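Local coordinates for protein toll-like receptor 6, Variable lymphocyte receptor B (Mus musculus, PDB 3A79) that probably recognises diacylated bacterial lipopeptides together with Toll-like receptor 2, its leucine-rich ectodomain here being fused to part of a hagfish variable lymphocyte receptor, at residues S306-H311 / M335-D340; F355-F360 / T381-R386; T361-T366 / Q385-K390. All coordinates share one frame; numbering follows the deposited sequence.

Contact 1. Residues S306-H311 / M335-D340; sequences SLMIEH and MLSISD. With NAG (2-acetamido-2-deoxy-beta-D-glucopyranose), chain G; NAG (2-acetamido-2-deoxy-beta-D-glucopyranose), chain C.
L307 and L336 run alongside each other in neighbouring parallel strands of the TLR6 part. In L336, CG is anti to the backbone N, and chi2 (59°) turns CD1 to 3.7 Å from L307 CB. Two residues on, I309 and I338 pair more loosely on this same face. The opposite face is mixed: M308 CG touches S337 CB at 3.7 Å, and beyond it E310 and S339 turn to a glycan. E310 has CG anti to N (chi1 -160°) and an extended chain, and its two oxygens take different sugars. OE1 accepts from O6 of the first N-acetylglucosamine (chain G) at 2.8 Å, and OE2 from N2 of the second (chain C) at 3.0 Å. S339 OG adds a weak bond to O5 of the first sugar. An alanine at E310 would probably leave that O6 and that N2 without their acceptor and the two sugars freer to swing. Where strand 335-339 gives way to a loop, H311 ND1 donates to D340 OD2 at 3.1 Å, meeting it from above the carboxylate plane, with ring and carboxylate 41° apart. Five backbone bonds, from L307 N to M335 O up to H311 N to S339 O, hold the register. Strand 278-288 lies beyond 306-311 and strand 357-359 beyond 335-340, while F328 of helix 321-329 packs on L307, I309, L336 and I338.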
loop_
_atom_site.group_PDB
_atom_site.type_symbol
_atom_site.label_atom_id
_atom_site.label_comp_id
_atom_site.label_asym_id
_atom_site.label_seq_id
_atom_site.Cartn_x
_atom_site.Cartn_y
_atom_site.Cartn_z
ATOM N N SER B 306 19.786 -21.154 8.113
ATOM C CA SER B 306 19.144 -19.843 7.976
ATOM C C SER B 306 19.843 -18.816 7.104
ATOM O O SER B 306 20.939 -18.375 7.421
ATOM C CB SER B 306 18.942 -19.203 9.356
ATOM O OG SER B 306 19.086 -17.789 9.273
ATOM N N LEU B 307 19.174 -18.391 6.037
ATOM C CA LEU B 307 19.556 -17.171 5.330
ATOM C C LEU B 307 18.724 -15.999 5.844
ATOM O O LEU B 307 17.518 -16.119 6.072
ATOM C CB LEU B 307 19.366 -17.320 3.826
ATOM C CG LEU B 307 19.941 -16.161 3.018
ATOM C CD1 LEU B 307 21.390 -15.948 3.397
ATOM C CD2 LEU B 307 19.807 -16.447 1.534
ATOM N N MET B 308 19.373 -14.863 6.043
ATOM C CA MET B 308 18.681 -13.687 6.537
ATOM C C MET B 308 19.222 -12.443 5.845
ATOM O O MET B 308 20.369 -12.053 6.063
ATOM C CB MET B 308 18.872 -13.558 8.040
ATOM C CG MET B 308 17.846 -12.664 8.703
ATOM S SD MET B 308 18.548 -11.297 9.635
ATOM C CE MET B 308 19.024 -10.244 8.285
ATOM N N ILE B 309 18.395 -11.828 5.004
ATOM C CA ILE B 309 18.787 -10.628 4.277
ATOM C C ILE B 309 17.937 -9.443 4.731
ATOM O O ILE B 309 16.716 -9.555 4.840
ATOM C CB ILE B 309 18.642 -10.829 2.762
ATOM C CG1 ILE B 309 19.284 -12.150 2.347
ATOM C CG2 ILE B 309 19.301 -9.701 2.016
ATOM C CD1 ILE B 309 19.551 -12.259 0.866
ATOM N N GLU B 310 18.587 -8.315 5.007
ATOM C CA GLU B 310 17.886 -7.131 5.492
ATOM C C GLU B 310 18.442 -5.855 4.904
ATOM O O GLU B 310 19.633 -5.584 4.999
ATOM C CB GLU B 310 17.920 -7.037 7.023
ATOM C CG GLU B 310 16.834 -6.119 7.589
ATOM C CD GLU B 310 16.926 -5.903 9.099
ATOM O OE1 GLU B 310 17.221 -6.870 9.846
ATOM O OE2 GLU B 310 16.684 -4.753 9.534
ATOM N N HIS B 311 17.555 -5.060 4.322
ATOM C CA HIS B 311 17.926 -3.786 3.713
ATOM C C HIS B 311 18.609 -4.008 2.384
ATOM O O HIS B 311 19.823 -4.157 2.322
ATOM C CB HIS B 311 18.831 -2.959 4.624
ATOM C CG HIS B 311 18.998 -1.546 4.164
ATOM N ND1 HIS B 311 17.930 -0.750 3.813
ATOM C CD2 HIS B 311 20.105 -0.789 3.984
ATOM C CE1 HIS B 311 18.370 0.434 3.437
ATOM N NE2 HIS B 311 19.688 0.439 3.534
ATOM N N MET B 335 15.014 -21.858 7.305
ATOM C CA MET B 335 14.577 -20.485 7.524
ATOM C C MET B 335 15.122 -19.487 6.512
ATOM O O MET B 335 16.331 -19.386 6.321
ATOM C CB MET B 335 14.952 -20.035 8.926
ATOM C CG MET B 335 14.582 -21.017 9.999
ATOM S SD MET B 335 15.450 -20.589 11.503
ATOM C CE MET B 335 14.767 -18.949 11.785
ATOM N N LEU B 336 14.210 -18.750 5.878
ATOM C CA LEU B 336 14.559 -17.660 4.978
ATOM C C LEU B 336 13.862 -16.386 5.416
ATOM O O LEU B 336 12.637 -16.352 5.484
ATOM C CB LEU B 336 14.139 -17.977 3.547
ATOM C CG LEU B 336 14.473 -16.869 2.544
ATOM C CD1 LEU B 336 15.967 -16.597 2.526
ATOM C CD2 LEU B 336 13.985 -17.220 1.152
ATOM N N SER B 337 14.647 -15.356 5.727
ATOM C CA SER B 337 14.124 -14.012 5.935
ATOM C C SER B 337 14.680 -13.072 4.862
ATOM O O SER B 337 15.886 -13.010 4.656
ATOM C CB SER B 337 14.501 -13.476 7.324
ATOM O OG SER B 337 13.962 -14.247 8.389
ATOM N N ILE B 338 13.803 -12.349 4.172
ATOM C CA ILE B 338 14.239 -11.263 3.297
ATOM C C ILE B 338 13.423 -10.010 3.560
ATOM O O ILE B 338 12.260 -9.960 3.187
ATOM C CB ILE B 338 14.052 -11.595 1.832
ATOM C CG1 ILE B 338 15.024 -12.695 1.399
ATOM C CG2 ILE B 338 14.236 -10.323 1.002
ATOM C CD1 ILE B 338 14.799 -13.177 -0.021
ATOM N N SER B 339 14.039 -8.997 4.170
ATOM C CA SER B 339 13.307 -7.827 4.681
ATOM C C SER B 339 13.853 -6.461 4.239
ATOM O O SER B 339 15.042 -6.305 3.974
ATOM C CB SER B 339 13.265 -7.872 6.213
ATOM O OG SER B 339 12.671 -9.073 6.673
ATOM N N ASP B 340 12.976 -5.467 4.183
ATOM C CA ASP B 340 13.381 -4.107 3.827
ATOM C C ASP B 340 14.060 -4.029 2.447
ATOM O O ASP B 340 15.195 -3.574 2.318
ATOM C CB ASP B 340 14.290 -3.539 4.914
ATOM C CG ASP B 340 14.575 -2.060 4.737
ATOM O OD1 ASP B 340 13.949 -1.400 3.870
ATOM O OD2 ASP B 340 15.443 -1.563 5.487
HETATM C C1 NAG G . 11.435 -10.582 10.695
HETATM C C2 NAG G . 11.767 -10.686 12.186
HETATM C C3 NAG G . 12.135 -9.352 12.842
HETATM C C4 NAG G . 13.025 -8.461 11.971
HETATM C C5 NAG G . 12.561 -8.483 10.515
HETATM C C6 NAG G . 13.578 -7.790 9.626
HETATM C C7 NAG G . 10.689 -12.439 13.506
HETATM C C8 NAG G . 9.477 -12.824 14.312
HETATM N N2 NAG G . 10.636 -11.247 12.904
HETATM O O3 NAG G . 12.752 -9.583 14.097
HETATM O O4 NAG G . 13.007 -7.145 12.522
HETATM O O5 NAG G . 12.410 -9.804 10.041
HETATM O O6 NAG G . 14.858 -8.291 9.943
HETATM O O7 NAG G . 11.656 -13.204 13.424
HETATM C C1 NAG C . 14.329 -6.578 12.670
HETATM C C2 NAG C . 14.288 -5.068 12.381
HETATM C C3 NAG C . 15.555 -4.362 12.839
HETATM C C4 NAG C . 15.809 -4.682 14.307
HETATM C C5 NAG C . 15.957 -6.195 14.447
HETATM C C6 NAG C . 16.131 -6.617 15.899
HETATM C C7 NAG C . 12.876 -4.241 10.593
HETATM C C8 NAG C . 12.805 -3.781 9.156
HETATM N N2 NAG C . 14.043 -4.748 10.988
HETATM O O3 NAG C . 15.480 -2.976 12.564
HETATM O O4 NAG C . 16.966 -3.999 14.756
HETATM O O5 NAG C . 14.822 -6.880 13.960
HETATM O O6 NAG C . 14.917 -6.416 16.591
HETATM O O7 NAG C . 11.895 -4.162 11.349
#

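Contact 2. Residues F355-F360 / T381-R386. With NAG (2-acetamido-2-deoxy-beta-D-glucopyranose), chain G; NAG (2-acetamido-2-deoxy-beta-D-glucopyranose), chain C.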
loop_
_atom_site.group_PDB
_atom_site.type_symbol
_atom_site.label_atom_id
_atom_site.label_comp_id
_atom_site.label_asym_id
_atom_site.label_seq_id
_atom_site.Cartn_x
_atom_site.Cartn_y
_atom_site.Cartn_z
ATOM N N PHE B 355 11.412 -25.145 3.846
ATOM C CA PHE B 355 11.146 -23.919 4.577
ATOM C C PHE B 355 10.136 -24.230 5.654
ATOM O O PHE B 355 9.071 -24.776 5.375
ATOM C CB PHE B 355 10.554 -22.854 3.658
ATOM C CG PHE B 355 11.530 -22.284 2.676
ATOM C CD1 PHE B 355 11.156 -22.072 1.360
ATOM C CD2 PHE B 355 12.813 -21.952 3.070
ATOM C CE1 PHE B 355 12.043 -21.547 0.453
ATOM C CE2 PHE B 355 13.710 -21.420 2.168
ATOM C CZ PHE B 355 13.322 -21.216 0.856
ATOM N N THR B 356 10.473 -23.899 6.888
ATOM C CA THR B 356 9.511 -23.983 7.971
ATOM C C THR B 356 9.349 -22.612 8.607
ATOM O O THR B 356 8.514 -22.421 9.491
ATOM C CB THR B 356 9.913 -25.030 9.023
ATOM O OG1 THR B 356 11.102 -24.609 9.702
ATOM C CG2 THR B 356 10.158 -26.367 8.347
ATOM N N PHE B 357 10.150 -21.662 8.130
ATOM C CA PHE B 357 10.111 -20.294 8.615
ATOM C C PHE B 357 10.339 -19.296 7.490
ATOM O O PHE B 357 11.331 -19.359 6.776
ATOM C CB PHE B 357 11.150 -20.097 9.701
ATOM C CG PHE B 357 11.220 -18.698 10.218
ATOM C CD1 PHE B 357 10.420 -18.299 11.275
ATOM C CD2 PHE B 357 12.098 -17.780 9.655
ATOM C CE1 PHE B 357 10.489 -17.006 11.755
ATOM C CE2 PHE B 357 12.172 -16.485 10.133
ATOM C CZ PHE B 357 11.364 -16.095 11.182
ATOM N N LEU B 358 9.399 -18.373 7.335
ATOM C CA LEU B 358 9.482 -17.354 6.301
ATOM C C LEU B 358 9.132 -15.989 6.884
ATOM O O LEU B 358 8.112 -15.837 7.549
ATOM C CB LEU B 358 8.567 -17.715 5.131
ATOM C CG LEU B 358 9.094 -18.878 4.288
ATOM C CD1 LEU B 358 8.121 -19.211 3.189
ATOM C CD2 LEU B 358 10.472 -18.563 3.709
ATOM N N ASN B 359 10.004 -15.012 6.654
ATOM C CA ASN B 359 9.861 -13.671 7.206
ATOM C C ASN B 359 10.226 -12.665 6.132
ATOM O O ASN B 359 11.396 -12.376 5.919
ATOM C CB ASN B 359 10.760 -13.513 8.443
ATOM C CG ASN B 359 10.740 -12.098 9.040
ATOM O OD1 ASN B 359 10.162 -11.172 8.476
ATOM N ND2 ASN B 359 11.401 -11.941 10.199
ATOM N N PHE B 360 9.213 -12.159 5.436
ATOM C CA PHE B 360 9.412 -11.147 4.406
ATOM C C PHE B 360 8.861 -9.808 4.862
ATOM O O PHE B 360 7.889 -9.305 4.300
ATOM C CB PHE B 360 8.745 -11.573 3.101
ATOM C CG PHE B 360 9.244 -12.889 2.576
ATOM C CD1 PHE B 360 8.479 -14.038 2.699
ATOM C CD2 PHE B 360 10.490 -12.981 1.974
ATOM C CE1 PHE B 360 8.939 -15.248 2.215
ATOM C CE2 PHE B 360 10.957 -14.189 1.489
ATOM C CZ PHE B 360 10.181 -15.325 1.609
ATOM N N THR B 381 5.686 -20.961 10.226
ATOM C CA THR B 381 5.519 -19.562 10.552
ATOM C C THR B 381 5.839 -18.725 9.332
ATOM O O THR B 381 6.933 -18.789 8.791
ATOM C CB THR B 381 6.433 -19.158 11.713
ATOM O OG1 THR B 381 6.180 -20.012 12.838
ATOM C CG2 THR B 381 6.189 -17.701 12.097
ATOM N N LEU B 382 4.867 -17.951 8.886
ATOM C CA LEU B 382 5.069 -17.061 7.758
ATOM C C LEU B 382 4.797 -15.628 8.208
ATOM O O LEU B 382 3.826 -15.367 8.908
ATOM C CB LEU B 382 4.158 -17.461 6.596
ATOM C CG LEU B 382 4.012 -16.450 5.459
ATOM C CD1 LEU B 382 5.206 -16.509 4.528
ATOM C CD2 LEU B 382 2.731 -16.735 4.709
ATOM N N ILE B 383 5.668 -14.707 7.812
ATOM C CA ILE B 383 5.574 -13.318 8.244
ATOM C C ILE B 383 5.599 -12.373 7.048
ATOM O O ILE B 383 6.583 -12.308 6.312
ATOM C CB ILE B 383 6.715 -12.959 9.217
ATOM C CG1 ILE B 383 6.755 -13.961 10.371
ATOM C CG2 ILE B 383 6.543 -11.554 9.746
ATOM C CD1 ILE B 383 7.702 -13.581 11.457
ATOM N N LEU B 384 4.509 -11.641 6.866
ATOM C CA LEU B 384 4.363 -10.728 5.742
ATOM C C LEU B 384 4.106 -9.281 6.211
ATOM O O LEU B 384 3.610 -8.436 5.462
ATOM C CB LEU B 384 3.261 -11.250 4.815
ATOM C CG LEU B 384 3.700 -12.556 4.132
ATOM C CD1 LEU B 384 2.533 -13.403 3.697
ATOM C CD2 LEU B 384 4.609 -12.277 2.933
ATOM N N GLN B 385 4.471 -9.005 7.459
ATOM C CA GLN B 385 4.292 -7.686 8.051
ATOM C C GLN B 385 4.941 -6.541 7.272
ATOM O O GLN B 385 6.100 -6.608 6.886
ATOM C CB GLN B 385 4.816 -7.687 9.482
ATOM C CG GLN B 385 5.268 -6.333 9.962
ATOM C CD GLN B 385 5.440 -6.295 11.465
ATOM O OE1 GLN B 385 5.779 -5.255 12.043
ATOM N NE2 GLN B 385 5.194 -7.435 12.115
ATOM N N ARG B 386 4.179 -5.480 7.065
ATOM C CA ARG B 386 4.664 -4.268 6.402
ATOM C C ARG B 386 4.809 -4.416 4.890
ATOM O O ARG B 386 5.832 -4.056 4.314
ATOM C CB ARG B 386 5.956 -3.745 7.043
ATOM C CG ARG B 386 5.776 -2.480 7.880
ATOM C CD ARG B 386 6.966 -2.232 8.782
ATOM N NE ARG B 386 7.103 -3.308 9.760
ATOM C CZ ARG B 386 8.263 -3.715 10.270
ATOM N NH1 ARG B 386 9.396 -3.138 9.886
ATOM N NH2 ARG B 386 8.298 -4.708 11.156
HETATM C C1 NAG G . 11.435 -10.582 10.695
HETATM C C2 NAG G . 11.767 -10.686 12.186
HETATM C C3 NAG G . 12.135 -9.352 12.842
HETATM C C4 NAG G . 13.025 -8.461 11.971
HETATM C C5 NAG G . 12.561 -8.483 10.515
HETATM C C6 NAG G . 13.578 -7.790 9.626
HETATM C C7 NAG G . 10.689 -12.439 13.506
HETATM C C8 NAG G . 9.477 -12.824 14.312
HETATM N N2 NAG G . 10.636 -11.247 12.904
HETATM O O3 NAG G . 12.752 -9.583 14.097
HETATM O O4 NAG G . 13.007 -7.145 12.522
HETATM O O5 NAG G . 12.410 -9.804 10.041
HETATM O O6 NAG G . 14.858 -8.291 9.943
HETATM O O7 NAG G . 11.656 -13.204 13.424
HETATM C C1 NAG C . 14.329 -6.578 12.670
HETATM C C2 NAG C . 14.288 -5.068 12.381
HETATM C C3 NAG C . 15.555 -4.362 12.839
HETATM C C4 NAG C . 15.809 -4.682 14.307
HETATM C C5 NAG C . 15.957 -6.195 14.447
HETATM C C6 NAG C . 16.131 -6.617 15.899
HETATM C C7 NAG C . 12.876 -4.241 10.593
HETATM C C8 NAG C . 12.805 -3.781 9.156
HETATM N N2 NAG C . 14.043 -4.748 10.988
HETATM O O3 NAG C . 15.480 -2.976 12.564
HETATM O O4 NAG C . 16.966 -3.999 14.756
HETATM O O5 NAG C . 14.822 -6.880 13.960
HETATM O O6 NAG C . 14.917 -6.416 16.591
HETATM O O7 NAG C . 11.895 -4.162 11.349
#
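I383 packs against the strand carrying L358 and N359. Its CB sits 3.6 Å from L358 O and also touches N359 CA. From there the two branches part: CG2 faces N359 OD1 at 3.9 Å, while CG1, anti to its own carbonyl carbon (chi1 -53°), still lies near L358 O. The tip, CD1, reaches the acetyl methyl C8 of the first N-acetylglucosamine (chain G) at 3.4 Å. That sugar is covalently joined through C1 to N359 ND2, and the OD1 of the same amide is hydrogen-bonded to T361 OG1. F357 brings the edge of its ring near O7 of the acetyl group, and its CD1 touches T381 CB. On the other face L358 CB meets L382 CD1 at 3.6 Å. Past the strands, R386 NH1 donates to O7 of the second sugar (chain C) at 3.1 Å, almost straight at 170°, and its NH2 bonds Q385 OE1 at 2.7 Å. N359, F360 and T361 form an N-glycosylation sequon, so one face of these TLR6 strands carries a glycan stem: a methyl and a ring edge meet its first acetyl group, and a probably charged guanidinium meets the carbonyl of its second.

Contact 3. Residues T361-T366 / Q385-K390; sequences TQNVFT and QRNGLK. With NAG (2-acetamido-2-deoxy-beta-D-glucopyranose), chain C.
Q362 has CG anti to its backbone N (chi1 -168°) and an extended chain, whereas R386 bends at chi3 (-64°), which sets the place of NE. Further out, R386 NH1 donates to Q362 OE1 at 3.0 Å. The donor lies in the plane of the amide carbonyl, although amide and guanidinium are turned 57° apart. T361 CG2 rests over one face of the guanidinium, offset toward the rim and 3.6 Å from R386 CZ. With Q385 and the second sugar at its edge, the group is gripped from several directions. The backbones join too: Q362 N donates to Q385 O at 2.9 Å. N387 points into the turn made by N363, V364 and F365, its CB 3.8 Å from F365 N and its side chain running beside those of N363 and F365. G388 N then bonds F365 O at 3.0 Å. Beyond this, V364 and T366 pack on another protein chain of the assembly, to which K390 also makes a salt bridge. N363 and N387 fill the same place in successive LxxLxLxxN motifs of the TLR6 part, which is the position of the asparagine ladder in a leucine-rich-repeat solenoid.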
loop_
_atom_site.group_PDB
_atom_site.type_symbol
_atom_site.label_atom_id
_atom_site.label_comp_id
_atom_site.label_asym_id
_atom_site.label_seq_id
_atom_site.Cartn_x
_atom_site.Cartn_y
_atom_site.Cartn_z
ATOM N N THR B 361 9.494 -9.238 5.885
ATOM C CA THR B 361 9.043 -7.978 6.473
ATOM C C THR B 361 9.413 -6.769 5.622
ATOM O O THR B 361 10.505 -6.697 5.053
ATOM C CB THR B 361 9.621 -7.762 7.896
ATOM O OG1 THR B 361 8.788 -8.401 8.867
ATOM C CG2 THR B 361 9.680 -6.287 8.217
ATOM N N GLN B 362 8.491 -5.821 5.541
ATOM C CA GLN B 362 8.764 -4.529 4.935
ATOM C C GLN B 362 9.309 -4.612 3.511
ATOM O O GLN B 362 10.390 -4.118 3.211
ATOM C CB GLN B 362 9.714 -3.722 5.814
ATOM C CG GLN B 362 9.821 -2.259 5.410
ATOM C CD GLN B 362 10.646 -1.458 6.388
ATOM O OE1 GLN B 362 10.515 -1.621 7.599
ATOM N NE2 GLN B 362 11.508 -0.592 5.871
ATOM N N ASN B 363 8.547 -5.237 2.629
ATOM C CA ASN B 363 8.863 -5.189 1.218
ATOM C C ASN B 363 7.693 -4.541 0.516
ATOM O O ASN B 363 7.051 -3.658 1.066
ATOM C CB ASN B 363 9.099 -6.596 0.676
ATOM C CG ASN B 363 10.202 -7.312 1.405
ATOM O OD1 ASN B 363 10.002 -8.412 1.914
ATOM N ND2 ASN B 363 11.377 -6.687 1.475
ATOM N N VAL B 364 7.405 -4.996 -0.693
ATOM C CA VAL B 364 6.244 -4.527 -1.421
ATOM C C VAL B 364 5.481 -5.730 -1.991
ATOM O O VAL B 364 5.063 -5.720 -3.150
ATOM C CB VAL B 364 6.645 -3.523 -2.526
ATOM C CG1 VAL B 364 5.441 -2.658 -2.930
ATOM C CG2 VAL B 364 7.803 -2.632 -2.040
ATOM N N PHE B 365 5.309 -6.763 -1.161
ATOM C CA PHE B 365 4.573 -7.979 -1.540
ATOM C C PHE B 365 3.071 -7.747 -1.721
ATOM O O PHE B 365 2.502 -6.814 -1.169
ATOM C CB PHE B 365 4.766 -9.080 -0.494
ATOM C CG PHE B 365 6.084 -9.795 -0.590
ATOM C CD1 PHE B 365 7.166 -9.213 -1.244
ATOM C CD2 PHE B 365 6.253 -11.045 0.011
ATOM C CE1 PHE B 365 8.373 -9.874 -1.319
ATOM C CE2 PHE B 365 7.462 -11.705 -0.051
ATOM C CZ PHE B 365 8.521 -11.124 -0.720
ATOM N N THR B 366 2.423 -8.626 -2.470
ATOM C CA THR B 366 0.990 -8.504 -2.682
ATOM C C THR B 366 0.256 -9.762 -2.242
ATOM O O THR B 366 0.876 -10.749 -1.850
ATOM C CB THR B 366 0.663 -8.183 -4.152
ATOM O OG1 THR B 366 1.065 -9.275 -5.000
ATOM C CG2 THR B 366 1.380 -6.903 -4.565
ATOM N N GLN B 385 4.471 -9.005 7.459
ATOM C CA GLN B 385 4.292 -7.686 8.051
ATOM C C GLN B 385 4.941 -6.541 7.272
ATOM O O GLN B 385 6.100 -6.608 6.886
ATOM C CB GLN B 385 4.816 -7.687 9.482
ATOM C CG GLN B 385 5.268 -6.333 9.962
ATOM C CD GLN B 385 5.440 -6.295 11.465
ATOM O OE1 GLN B 385 5.779 -5.255 12.043
ATOM N NE2 GLN B 385 5.194 -7.435 12.115
ATOM N N ARG B 386 4.179 -5.480 7.065
ATOM C CA ARG B 386 4.664 -4.268 6.402
ATOM C C ARG B 386 4.809 -4.416 4.890
ATOM O O ARG B 386 5.832 -4.056 4.314
ATOM C CB ARG B 386 5.956 -3.745 7.043
ATOM C CG ARG B 386 5.776 -2.480 7.880
ATOM C CD ARG B 386 6.966 -2.232 8.782
ATOM N NE ARG B 386 7.103 -3.308 9.760
ATOM C CZ ARG B 386 8.263 -3.715 10.270
ATOM N NH1 ARG B 386 9.396 -3.138 9.886
ATOM N NH2 ARG B 386 8.298 -4.708 11.156
ATOM N N ASN B 387 3.761 -4.937 4.257
ATOM C CA ASN B 387 3.707 -5.049 2.804
ATOM C C ASN B 387 2.422 -4.450 2.218
ATOM O O ASN B 387 1.768 -3.625 2.861
ATOM C CB ASN B 387 3.892 -6.507 2.385
ATOM C CG ASN B 387 5.296 -7.017 2.671
ATOM O OD1 ASN B 387 5.548 -7.649 3.703
ATOM N ND2 ASN B 387 6.221 -6.727 1.766
ATOM N N GLY B 388 2.062 -4.859 1.004
ATOM C CA GLY B 388 0.893 -4.305 0.340
ATOM C C GLY B 388 -0.260 -5.269 0.143
ATOM O O GLY B 388 -0.966 -5.177 -0.855
ATOM N N LEU B 389 -0.468 -6.197 1.076
ATOM C CA LEU B 389 -1.543 -7.181 0.927
ATOM C C LEU B 389 -2.917 -6.526 0.975
ATOM O O LEU B 389 -3.299 -5.966 1.999
ATOM C CB LEU B 389 -1.466 -8.255 2.014
ATOM C CG LEU B 389 -0.214 -9.113 2.115
ATOM C CD1 LEU B 389 -0.513 -10.404 2.867
ATOM C CD2 LEU B 389 0.287 -9.405 0.735
ATOM N N LYS B 390 -3.674 -6.614 -0.116
ATOM C CA LYS B 390 -4.960 -5.909 -0.199
ATOM C C LYS B 390 -6.139 -6.733 0.323
ATOM O O LYS B 390 -6.788 -6.357 1.296
ATOM C CB LYS B 390 -5.250 -5.487 -1.643
ATOM C CG LYS B 390 -5.608 -4.018 -1.839
ATOM C CD LYS B 390 -4.357 -3.187 -2.144
ATOM C CE LYS B 390 -4.709 -1.944 -2.940
ATOM N NZ LYS B 390 -5.806 -1.136 -2.294
HETATM C C1 NAG C . 14.329 -6.578 12.670
HETATM C C2 NAG C . 14.288 -5.068 12.381
HETATM C C3 NAG C . 15.555 -4.362 12.839
HETATM C C4 NAG C . 15.809 -4.682 14.307
HETATM C C5 NAG C . 15.957 -6.195 14.447
HETATM C C6 NAG C . 16.131 -6.617 15.899
HETATM C C7 NAG C . 12.876 -4.241 10.593
HETATM C C8 NAG C . 12.805 -3.781 9.156
HETATM N N2 NAG C . 14.043 -4.748 10.988
HETATM O O3 NAG C . 15.480 -2.976 12.564
HETATM O O4 NAG C . 16.966 -3.999 14.756
HETATM O O5 NAG C . 14.822 -6.880 13.960
HETATM O O6 NAG C . 14.917 -6.416 16.591
HETATM O O7 NAG C . 11.895 -4.162 11.349
#

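From the N terminus, contact 1 comes first: segment 306-311, on strand 306-314, is rejoined by 335-340 after an excursion through helix 321-329. The chain then runs on to 355-360, where contact 2 opens, followed directly by contact 3 at 361-366; both close on 381-390, sharing Q385 and R386. Contact 1 is therefore finished before the others begin, while contacts 2 and 3 cross in a stagger rather than nest, strand first and turn after. Strand 335-339 passes the sheet on to 357-359, with L336 N probably bonded to F357 O, and D340 N probably bonds T361 O. The glycan carried by N359 spans all three, reaching E310 two coils before N359 and R386 on the coil after it.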